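Local coordinates for protein cyclopropane mycolic acid synthase 1 (PDB 1KPH) that transfers a methylene group from S-adenosyl-L-methionine to a double bond of alpha mycolic acids, making the distal cyclopropane ring, at residues G137-F142 with R204-P209. Numbering follows the deposited sequence.
Sequences GAFEHF and RLPSIP. With SAH (S-adenosyl-L-homocysteine), chain F; 10A (didecyl-dimethyl-ammonium), chain G.
Phe139 turns the edge of its ring to Pro206: CG of the proline lies close to the ring plane, 3.7 Å from CD2 of Phe139. The phenyl group is carried there with CG anti to the backbone N (chi1 -157°), and Tyr147 stacks on it. Beside this pair, CD2 of Leu205 meets the aliphatic part of Glu140, lying 3.8 Å from CG of Glu140. The glutamate chain then bends sharply (chi2 89°), taking the carboxylate away from Leu205 to where OE2 is hydrogen-bonded to Ile169 N and a carbonate ion lies close by. Residues 137-142 form the loop after strand 132-136 of the Rossmann-like methyltransferase sheet, between the two bound ligands. On the cofactor side the edge of Phe142 faces the adenine of S-adenosyl-L-homocysteine, CE1 standing 3.7 Å from C5. Didecyl-dimethyl-ammonium, which probably marks the channel for the acyl chain of the substrate, runs past CB of Glu140 (3.5 Å to C7), while CD1 of Leu205 touches its C22 at 3.4 Å. The backbones are joined by a hydrogen bond from Arg204 N to Glu140 O (3.1 Å). A water donates to Phe139 O; its approach to Arg204 O is unusually short and therefore doubtful.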
loop_
_atom_site.group_PDB
_atom_site.type_symbol
_atom_site.label_atom_id
_atom_site.label_comp_id
_atom_site.label_asym_id
_atom_site.label_seq_id
_atom_site.Cartn_x
_atom_site.Cartn_y
_atom_site.Cartn_z
ATOM N N GLY A 137 1.875 -0.844 -0.212
ATOM C CA GLY A 137 0.986 -0.557 -1.321
ATOM C C GLY A 137 1.165 0.774 -2.020
ATOM O O GLY A 137 0.210 1.302 -2.584
ATOM N N ALA A 138 2.373 1.329 -1.989
ATOM C CA ALA A 138 2.634 2.600 -2.661
ATOM C C ALA A 138 3.510 2.343 -3.887
ATOM O O ALA A 138 3.410 3.036 -4.904
ATOM C CB ALA A 138 3.330 3.568 -1.711
ATOM N N PHE A 139 4.359 1.330 -3.773
ATOM C CA PHE A 139 5.272 0.943 -4.839
ATOM C C PHE A 139 4.556 0.835 -6.188
ATOM O O PHE A 139 5.042 1.333 -7.202
ATOM C CB PHE A 139 5.921 -0.399 -4.485
ATOM C CG PHE A 139 7.232 -0.649 -5.180
ATOM C CD1 PHE A 139 8.336 0.162 -4.922
ATOM C CD2 PHE A 139 7.373 -1.706 -6.074
ATOM C CE1 PHE A 139 9.561 -0.075 -5.542
ATOM C CE2 PHE A 139 8.595 -1.954 -6.701
ATOM C CZ PHE A 139 9.692 -1.134 -6.431
ATOM N N GLU A 140 3.399 0.183 -6.188
ATOM C CA GLU A 140 2.618 -0.012 -7.406
ATOM C C GLU A 140 2.297 1.285 -8.157
ATOM O O GLU A 140 1.835 1.250 -9.301
ATOM C CB GLU A 140 1.320 -0.754 -7.075
ATOM C CG GLU A 140 1.541 -2.095 -6.366
ATOM C CD GLU A 140 1.599 -1.973 -4.849
ATOM O OE1 GLU A 140 2.167 -0.981 -4.337
ATOM O OE2 GLU A 140 1.084 -2.883 -4.161
ATOM N N HIS A 141 2.548 2.423 -7.517
ATOM C CA HIS A 141 2.281 3.724 -8.130
ATOM C C HIS A 141 3.548 4.406 -8.643
ATOM O O HIS A 141 3.472 5.394 -9.376
ATOM C CB HIS A 141 1.611 4.656 -7.117
ATOM C CG HIS A 141 0.168 4.352 -6.867
ATOM N ND1 HIS A 141 -0.811 4.565 -7.812
ATOM C CD2 HIS A 141 -0.465 3.864 -5.773
ATOM C CE1 HIS A 141 -1.986 4.224 -7.312
ATOM N NE2 HIS A 141 -1.804 3.796 -6.076
ATOM N N PHE A 142 4.706 3.880 -8.255
ATOM C CA PHE A 142 5.983 4.467 -8.646
ATOM C C PHE A 142 6.315 4.326 -10.131
ATOM O O PHE A 142 6.811 5.270 -10.751
ATOM C CB PHE A 142 7.130 3.853 -7.822
ATOM C CG PHE A 142 7.012 4.069 -6.328
ATOM C CD1 PHE A 142 5.979 4.832 -5.785
ATOM C CD2 PHE A 142 7.953 3.515 -5.466
ATOM C CE1 PHE A 142 5.889 5.039 -4.407
ATOM C CE2 PHE A 142 7.872 3.715 -4.088
ATOM C CZ PHE A 142 6.837 4.480 -3.560
ATOM N N ARG A 204 1.394 0.239 -12.172
ATOM C CA ARG A 204 2.261 -0.738 -12.816
ATOM C C ARG A 204 2.729 -1.750 -11.771
ATOM O O ARG A 204 3.214 -1.367 -10.708
ATOM C CB ARG A 204 3.466 -0.021 -13.420
ATOM C CG ARG A 204 4.419 -0.904 -14.201
ATOM C CD ARG A 204 3.918 -1.210 -15.604
ATOM N NE ARG A 204 4.990 -1.771 -16.422
ATOM C CZ ARG A 204 4.865 -2.129 -17.696
ATOM N NH1 ARG A 204 3.701 -1.989 -18.318
ATOM N NH2 ARG A 204 5.907 -2.624 -18.349
ATOM N N LEU A 205 2.583 -3.037 -12.065
ATOM C CA LEU A 205 3.005 -4.064 -11.121
ATOM C C LEU A 205 4.411 -4.567 -11.364
ATOM O O LEU A 205 4.798 -4.863 -12.494
ATOM C CB LEU A 205 2.067 -5.270 -11.152
ATOM C CG LEU A 205 0.664 -5.141 -10.569
ATOM C CD1 LEU A 205 0.029 -6.515 -10.549
ATOM C CD2 LEU A 205 0.723 -4.565 -9.161
ATOM N N PRO A 206 5.199 -4.677 -10.293
ATOM C CA PRO A 206 6.573 -5.160 -10.400
ATOM C C PRO A 206 6.569 -6.671 -10.207
ATOM O O PRO A 206 5.709 -7.208 -9.508
ATOM C CB PRO A 206 7.259 -4.456 -9.243
ATOM C CG PRO A 206 6.197 -4.534 -8.181
ATOM C CD PRO A 206 4.931 -4.157 -8.940
ATOM N N SER A 207 7.512 -7.353 -10.839
ATOM C CA SER A 207 7.626 -8.794 -10.676
ATOM C C SER A 207 8.533 -8.927 -9.461
ATOM O O SER A 207 9.202 -7.963 -9.086
ATOM C CB SER A 207 8.313 -9.422 -11.887
ATOM O OG SER A 207 9.692 -9.094 -11.891
ATOM N N ILE A 208 8.560 -10.102 -8.843
ATOM C CA ILE A 208 9.410 -10.307 -7.678
ATOM C C ILE A 208 10.884 -10.113 -8.058
ATOM O O ILE A 208 11.626 -9.414 -7.364
ATOM C CB ILE A 208 9.186 -11.716 -7.069
ATOM C CG1 ILE A 208 7.790 -11.774 -6.424
ATOM C CG2 ILE A 208 10.274 -12.033 -6.047
ATOM C CD1 ILE A 208 7.413 -13.130 -5.832
ATOM N N PRO A 209 11.329 -10.727 -9.165
ATOM C CA PRO A 209 12.733 -10.551 -9.549
ATOM C C PRO A 209 13.084 -9.082 -9.756
ATOM O O PRO A 209 14.213 -8.668 -9.510
ATOM C CB PRO A 209 12.839 -11.357 -10.839
ATOM C CG PRO A 209 11.868 -12.476 -10.602
ATOM C CD PRO A 209 10.678 -11.740 -10.015
HETATM N N SAH F . 0.086 2.610 2.963
HETATM C CA SAH F . -1.328 2.930 3.159
HETATM C CB SAH F . -1.968 3.476 1.865
HETATM C CG SAH F . -1.754 2.698 0.547
HETATM C C SAH F . -2.114 1.697 3.636
HETATM O OXT SAH F . -3.288 1.852 4.017
HETATM C "C5'" SAH F . -1.164 4.125 -1.802
HETATM C "C4'" SAH F . -0.530 5.304 -1.077
HETATM O "O4'" SAH F . 0.813 5.605 -1.545
HETATM C "C3'" SAH F . -1.334 6.595 -1.216
HETATM O "O3'" SAH F . -1.407 7.247 0.080
HETATM C "C2'" SAH F . -0.543 7.400 -2.218
HETATM O "O2'" SAH F . -0.777 8.804 -2.094
HETATM C "C1'" SAH F . 0.860 7.008 -1.905
HETATM N N9 SAH F . 1.797 7.241 -3.009
HETATM C C8 SAH F . 1.743 6.876 -4.319
HETATM N N7 SAH F . 2.739 7.227 -5.070
HETATM C C5 SAH F . 3.557 7.902 -4.163
HETATM C C6 SAH F . 4.924 8.613 -4.277
HETATM N N6 SAH F . 5.617 8.691 -5.425
HETATM N N1 SAH F . 5.422 9.179 -3.128
HETATM C C2 SAH F . 4.711 9.091 -1.971
HETATM N N3 SAH F . 3.513 8.498 -1.751
HETATM C C4 SAH F . 2.991 7.920 -2.899
HETATM C C1 10A G . -0.988 -4.375 -14.257
HETATM C C2 10A G . -1.254 -2.947 -13.768
HETATM C C3 10A G . -1.355 -2.925 -12.239
HETATM C C4 10A G . -1.642 -1.553 -11.610
HETATM C C5 10A G . -1.709 -1.759 -10.090
HETATM C C6 10A G . -2.056 -0.511 -9.263
HETATM C C7 10A G . -2.105 -1.002 -7.808
HETATM C C8 10A G . -2.593 0.031 -6.789
HETATM C C9 10A G . -2.644 -0.655 -5.406
HETATM C C10 10A G . -3.324 0.258 -4.387
HETATM N N1 10A G . -3.725 -0.226 -2.984
HETATM C C11 10A G . -4.453 0.932 -2.333
HETATM C C12 10A G . -2.514 -0.510 -2.131
HETATM C C13 10A G . -4.593 -1.492 -2.913
HETATM C C14 10A G . -5.960 -1.622 -3.656
HETATM C C15 10A G . -6.541 -3.051 -3.791
HETATM C C16 10A G . -5.749 -4.114 -4.588
HETATM C C17 10A G . -5.622 -3.792 -6.090
HETATM C C18 10A G . -4.862 -4.871 -6.872
HETATM C C19 10A G . -4.781 -4.496 -8.359
HETATM C C20 10A G . -4.063 -5.616 -9.129
HETATM C C21 10A G . -3.991 -5.310 -10.627
HETATM C C22 10A G . -3.290 -6.474 -11.328
HETATM O O HOH W 1 4.945 0.372 -10.046
#